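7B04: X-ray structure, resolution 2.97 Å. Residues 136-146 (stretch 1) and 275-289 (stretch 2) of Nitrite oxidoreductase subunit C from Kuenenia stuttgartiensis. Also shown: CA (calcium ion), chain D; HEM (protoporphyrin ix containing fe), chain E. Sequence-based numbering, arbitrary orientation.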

# COMPACT_ATOMS: atom_id res chain seq x y z
N LEU C 136 45.50 -23.35 12.16
CA LEU C 136 46.93 -23.44 12.38
C LEU C 136 47.63 -22.45 11.46
O LEU C 136 47.13 -22.13 10.38
N MET C 137 48.78 -21.96 11.90
CA MET C 137 49.50 -20.96 11.12
C MET C 137 50.99 -21.27 11.19
O MET C 137 51.50 -21.75 12.21
N PHE C 138 51.67 -20.99 10.09
CA PHE C 138 53.07 -21.30 9.94
C PHE C 138 53.79 -20.10 9.36
O PHE C 138 53.24 -19.41 8.49
N PRO C 139 55.01 -19.82 9.80
CA PRO C 139 55.77 -18.77 9.13
C PRO C 139 56.17 -19.29 7.76
O PRO C 139 56.54 -20.45 7.61
N LEU C 140 56.08 -18.42 6.77
CA LEU C 140 56.44 -18.81 5.42
C LEU C 140 57.92 -18.52 5.21
O LEU C 140 58.38 -17.40 5.44
N GLY C 141 58.65 -19.53 4.71
CA GLY C 141 60.10 -19.52 4.67
C GLY C 141 60.72 -20.04 5.95
O GLY C 141 60.05 -20.40 6.92
N LYS C 142 62.06 -20.08 5.97
CA LYS C 142 62.83 -20.63 7.08
C LYS C 142 63.40 -19.52 7.95
O LYS C 142 64.15 -18.67 7.46
N ILE C 143 63.04 -19.54 9.23
CA ILE C 143 63.41 -18.51 10.18
C ILE C 143 63.67 -19.11 11.55
O ILE C 143 63.18 -20.19 11.89
N THR C 144 64.48 -18.41 12.34
CA THR C 144 64.60 -18.64 13.77
C THR C 144 64.05 -17.42 14.49
O THR C 144 64.37 -16.28 14.13
N ILE C 145 63.19 -17.64 15.49
CA ILE C 145 62.47 -16.56 16.16
C ILE C 145 62.98 -16.42 17.59
O ILE C 145 63.11 -17.41 18.32
N SER C 146 63.23 -15.18 17.99
CA SER C 146 63.76 -14.83 19.30
C SER C 146 63.43 -13.36 19.56
O SER C 146 63.06 -12.64 18.64
N ASP C 275 52.48 -23.39 -4.94
CA ASP C 275 52.23 -21.99 -4.60
C ASP C 275 53.36 -21.45 -3.74
O ASP C 275 53.63 -22.01 -2.67
N PRO C 276 54.06 -20.40 -4.17
CA PRO C 276 55.14 -19.84 -3.34
C PRO C 276 54.65 -19.23 -2.03
O PRO C 276 55.46 -19.09 -1.11
N LEU C 277 53.38 -18.85 -1.92
CA LEU C 277 52.83 -18.30 -0.69
C LEU C 277 52.41 -19.39 0.29
O LEU C 277 51.73 -19.10 1.28
N ASP C 278 52.80 -20.64 0.04
CA ASP C 278 52.48 -21.76 0.90
C ASP C 278 53.70 -22.11 1.74
O ASP C 278 54.84 -22.00 1.28
N VAL C 279 53.45 -22.54 2.98
CA VAL C 279 54.54 -23.06 3.80
C VAL C 279 55.09 -24.33 3.17
O VAL C 279 54.33 -25.17 2.66
N GLN C 280 56.41 -24.46 3.16
CA GLN C 280 57.08 -25.61 2.56
C GLN C 280 57.75 -26.44 3.66
O GLN C 280 58.65 -25.94 4.35
N PHE C 281 57.32 -27.69 3.80
CA PHE C 281 57.89 -28.61 4.77
C PHE C 281 58.93 -29.50 4.10
O PHE C 281 58.74 -29.93 2.95
N VAL C 282 60.03 -29.75 4.80
CA VAL C 282 61.05 -30.67 4.32
C VAL C 282 61.33 -31.68 5.43
O VAL C 282 61.56 -31.28 6.58
N PRO C 283 61.31 -32.98 5.14
CA PRO C 283 61.61 -33.96 6.19
C PRO C 283 63.02 -33.75 6.73
O PRO C 283 63.98 -33.59 5.98
N GLY C 284 63.11 -33.65 8.04
CA GLY C 284 64.38 -33.36 8.72
C GLY C 284 64.51 -31.90 9.04
O GLY C 284 65.43 -31.55 9.75
N GLU C 285 63.59 -31.07 8.58
CA GLU C 285 63.70 -29.62 8.89
C GLU C 285 62.69 -29.27 9.97
O GLU C 285 61.74 -29.97 10.12
N SER C 286 62.98 -28.22 10.72
CA SER C 286 62.13 -27.73 11.81
C SER C 286 61.76 -26.29 11.50
O SER C 286 62.55 -25.61 10.89
N THR C 287 60.56 -25.93 11.91
CA THR C 287 59.96 -24.59 11.79
C THR C 287 59.13 -24.35 13.04
O THR C 287 59.41 -24.97 14.04
N TYR C 288 58.22 -23.39 13.01
CA TYR C 288 57.35 -23.06 14.13
C TYR C 288 55.90 -23.08 13.68
O TYR C 288 55.60 -23.10 12.48
N PHE C 289 54.99 -23.13 14.65
CA PHE C 289 53.56 -23.06 14.36
C PHE C 289 52.84 -22.36 15.50
O PHE C 289 53.40 -22.16 16.59

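Two segments distant in sequence can be held together mainly by side-chain packing, with very few hydrogen bonds between them, and residues 136-146 and 275-289 of this nitrite oxidoreductase subunit are a good example. Strands 136-139 and 286-289 approach to 5.5 Å with their directions 135° apart, yet no backbone hydrogen bond links the two stretches. The nearest substitute is a CA-H...O contact, Phe-289 CA to Met-137 O at 3.3 Å. In all, 824 Å² is buried between the stretches.

Aromatic packing comes first. Phe-138, an m rotamer with chi2 near -92°, leaves its backbone sideways and presents a ring face to Phe-281, also m. The edge of Phe-281 meets that face, with centroids 5.2 Å apart, planes at 86°, and Phe-138 CE1 3.7 Å from Phe-281 CZ. This near-perpendicular arrangement places ring hydrogens of one residue against the pi cloud of the other. Phe-138 CE1 also lies 3.7 Å from Phe-289 CB, while Phe-138 CB rests 3.6 Å from Val-279 CG2, so the Phe-138 side chain touches Val-279, Phe-281 and Phe-289. Tyr-288, again m, buries the largest area of any residue here, 113 Å². Its CA-to-CB bond points sideways, but the end of the side chain comes nearer to stretch 1. Ile-145 (m, t), whose CA-to-CB bond points toward stretch 2, sets CD1 over one face of the tyrosine ring, 4.3 Å from its centroid and 20° off the normal, a CH-pi contact. At the ring edge, Tyr-288 CE1 lies 3.5 Å from Ile-143 O.

Aliphatic contacts extend the interface. Leu-140 (t, p) starts sideways and then reaches inward: CD1 comes within 3.2 Å of Asp-278 O and 3.4 Å of Pro-276 O, and CD2 lies 4.3 Å from Leu-277 CD2. Its tip thus fits against the turn formed by 275-278. Pro-139, at the end of its strand, lies against Tyr-288, with CD 3.1 Å from Tyr-288 O and CG 4.3 Å from Tyr-288 CB. At the far end, Leu-136 (m, t) brings CD2 within 4.4 Å of Phe-289 CD2.

Polar pairing across the stretches is concentrated in a single side chain. Lys-142 (t, p, t, t) extends until NZ donates a short hydrogen bond to Ser-286 O at 2.6 Å; the same NZ forms a long salt bridge, 3.8 Å, with Glu-285 OE2. Glu-285 OE2 also accepts from Ser-286 N at 3.2 Å, so this oxygen is shared between Lys-142 NZ and Ser-286 N.

Bound groups engage residues that point away from the partner stretch. Asp-278 (m) binds calcium through both carboxylate oxygens, OD1 at 2.5 Å and OD2 at 2.7 Å from the ion, with further ligands elsewhere in the structure. Met-137 (p, t, t) instead faces the heme, its CB 3.4 Å from HEM CBC.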

# COMPACT_ATOMS: atom_id res chain seq x y z
CB LEU C 136 47.44 -24.85 12.11
CG LEU C 136 46.85 -25.96 12.97
CD1 LEU C 136 47.28 -27.33 12.45
CD2 LEU C 136 47.26 -25.79 14.42
CB MET C 137 49.21 -19.53 11.57
CG MET C 137 49.89 -19.05 12.82
SD MET C 137 49.44 -17.32 13.05
CE MET C 137 50.67 -16.80 14.23
CB PHE C 138 53.27 -22.50 9.01
CG PHE C 138 52.59 -23.75 9.46
CD1 PHE C 138 53.26 -24.67 10.25
CD2 PHE C 138 51.27 -24.00 9.11
CE1 PHE C 138 52.63 -25.83 10.67
CE2 PHE C 138 50.64 -25.16 9.53
CZ PHE C 138 51.32 -26.07 10.31
CB PRO C 139 57.00 -18.59 10.04
CG PRO C 139 56.63 -19.25 11.34
CD PRO C 139 55.74 -20.39 10.94
CB LEU C 140 55.54 -18.11 4.40
CG LEU C 140 55.92 -17.85 2.95
CD1 LEU C 140 55.99 -19.16 2.20
CD2 LEU C 140 54.84 -16.98 2.34
CB LYS C 142 63.95 -21.53 6.58
CG LYS C 142 64.94 -21.95 7.66
CD LYS C 142 64.28 -22.85 8.70
CE LYS C 142 65.29 -23.30 9.74
NZ LYS C 142 64.70 -24.23 10.74
CB ILE C 143 62.29 -17.47 10.30
CG1 ILE C 143 61.00 -18.24 10.49
CG2 ILE C 143 62.18 -16.62 9.05
CD1 ILE C 143 59.99 -17.48 11.15
CB THR C 144 66.06 -18.90 14.19
OG1 THR C 144 66.90 -17.88 13.62
CG2 THR C 144 66.52 -20.27 13.72
CB ILE C 145 60.95 -16.79 16.13
CG1 ILE C 145 60.47 -16.80 14.69
CG2 ILE C 145 60.22 -15.68 16.85
CD1 ILE C 145 59.19 -17.55 14.51
CB SER C 146 65.28 -15.06 19.36
OG SER C 146 65.93 -14.09 18.56
CB ASP C 275 50.90 -21.83 -3.86
CG ASP C 275 50.62 -20.37 -3.42
OD1 ASP C 275 51.54 -19.54 -3.25
OD2 ASP C 275 49.42 -20.05 -3.26
CB PRO C 276 55.76 -18.77 -4.25
CG PRO C 276 55.32 -19.13 -5.64
CD PRO C 276 53.96 -19.74 -5.48
CB LEU C 277 51.63 -17.39 -0.98
CG LEU C 277 51.89 -16.11 -1.79
CD1 LEU C 277 50.59 -15.39 -2.07
CD2 LEU C 277 52.87 -15.21 -1.05
CB ASP C 278 52.09 -22.98 0.07
CG ASP C 278 50.64 -22.98 -0.35
OD1 ASP C 278 49.91 -22.02 -0.00
OD2 ASP C 278 50.22 -23.93 -1.04
CB VAL C 279 54.08 -23.28 5.25
CG1 VAL C 279 53.22 -24.53 5.39
CG2 VAL C 279 55.28 -23.35 6.18
CB GLN C 280 58.11 -25.16 1.52
CG GLN C 280 57.52 -24.30 0.41
CD GLN C 280 56.47 -25.03 -0.41
OE1 GLN C 280 56.58 -26.23 -0.66
NE2 GLN C 280 55.45 -24.30 -0.84
CB PHE C 281 56.81 -29.49 5.40
CG PHE C 281 55.74 -28.73 6.13
CD1 PHE C 281 55.99 -28.15 7.36
CD2 PHE C 281 54.47 -28.62 5.59
CE1 PHE C 281 55.01 -27.46 8.04
CE2 PHE C 281 53.48 -27.93 6.26
CZ PHE C 281 53.74 -27.35 7.49
CB VAL C 282 62.33 -29.93 3.90
CG1 VAL C 282 63.41 -30.93 3.49
CG2 VAL C 282 62.04 -28.95 2.77
CB PRO C 283 61.48 -35.31 5.46
CG PRO C 283 60.56 -35.03 4.32
CD PRO C 283 60.89 -33.63 3.89
CB GLU C 285 63.54 -28.73 7.66
CG GLU C 285 64.11 -27.33 7.81
CD GLU C 285 65.54 -27.16 8.28
OE1 GLU C 285 66.34 -26.56 7.54
OE2 GLU C 285 65.86 -27.61 9.39
CB SER C 286 62.87 -27.79 13.08
OG SER C 286 64.13 -27.20 12.93
CB THR C 287 59.21 -24.41 10.46
OG1 THR C 287 58.96 -23.03 10.28
CG2 THR C 287 57.90 -25.13 10.42
CB TYR C 288 57.71 -21.68 14.73
CG TYR C 288 59.16 -21.57 15.19
CD1 TYR C 288 60.20 -21.49 14.27
CD2 TYR C 288 59.47 -21.55 16.54
CE1 TYR C 288 61.51 -21.39 14.69
CE2 TYR C 288 60.79 -21.45 16.97
CZ TYR C 288 61.80 -21.37 16.03
OH TYR C 288 63.11 -21.27 16.44
CB PHE C 289 52.97 -24.46 14.10
CG PHE C 289 52.66 -25.24 15.35
CD1 PHE C 289 53.62 -26.05 15.93
CD2 PHE C 289 51.40 -25.18 15.93
CE1 PHE C 289 53.34 -26.78 17.07
CE2 PHE C 289 51.12 -25.90 17.07
CZ PHE C 289 52.09 -26.70 17.64
CA CA D . 48.05 -22.49 -1.62
CHA HEM E . 41.23 -13.27 12.15
CHB HEM E . 43.49 -10.70 15.61
CHC HEM E . 46.23 -14.61 16.50
CHD HEM E . 44.08 -17.15 12.91
C1A HEM E . 41.66 -12.22 12.93
C2A HEM E . 41.30 -10.82 12.75
C3A HEM E . 41.91 -10.11 13.71
C4A HEM E . 42.70 -11.02 14.52
CMA HEM E . 41.83 -8.58 13.93
CAA HEM E . 40.34 -10.31 11.65
CBA HEM E . 41.06 -9.40 10.67
CGA HEM E . 41.60 -10.23 9.54
O1A HEM E . 42.71 -9.91 9.04
O2A HEM E . 40.92 -11.21 9.15
C1B HEM E . 44.40 -11.55 16.21
C2B HEM E . 45.15 -11.30 17.42
C3B HEM E . 45.92 -12.39 17.67
C4B HEM E . 45.66 -13.36 16.62
CMB HEM E . 45.05 -9.98 18.22
CAB HEM E . 46.91 -12.67 18.83
CBB HEM E . 47.03 -11.91 19.93
C1C HEM E . 45.85 -15.64 15.65
C2C HEM E . 46.32 -17.01 15.72
C3C HEM E . 45.73 -17.71 14.75
C4C HEM E . 44.87 -16.81 14.00
CMC HEM E . 47.32 -17.57 16.76
CAC HEM E . 45.94 -19.21 14.46
CBC HEM E . 46.26 -19.65 13.24
C1D HEM E . 43.05 -16.34 12.45
C2D HEM E . 41.94 -16.75 11.60
C3D HEM E . 41.16 -15.68 11.40
C4D HEM E . 41.74 -14.56 12.11
CMD HEM E . 41.69 -18.15 11.02
CAD HEM E . 39.87 -15.68 10.55
CBD HEM E . 38.64 -15.80 11.43
CGD HEM E . 37.42 -16.02 10.58
O1D HEM E . 36.32 -16.24 11.14
O2D HEM E . 37.54 -15.98 9.32
NA HEM E . 42.51 -12.28 14.01
NB HEM E . 44.73 -12.81 15.75
NC HEM E . 44.96 -15.55 14.58
ND HEM E . 42.89 -14.99 12.75
FE HEM E . 43.88 -13.69 14.16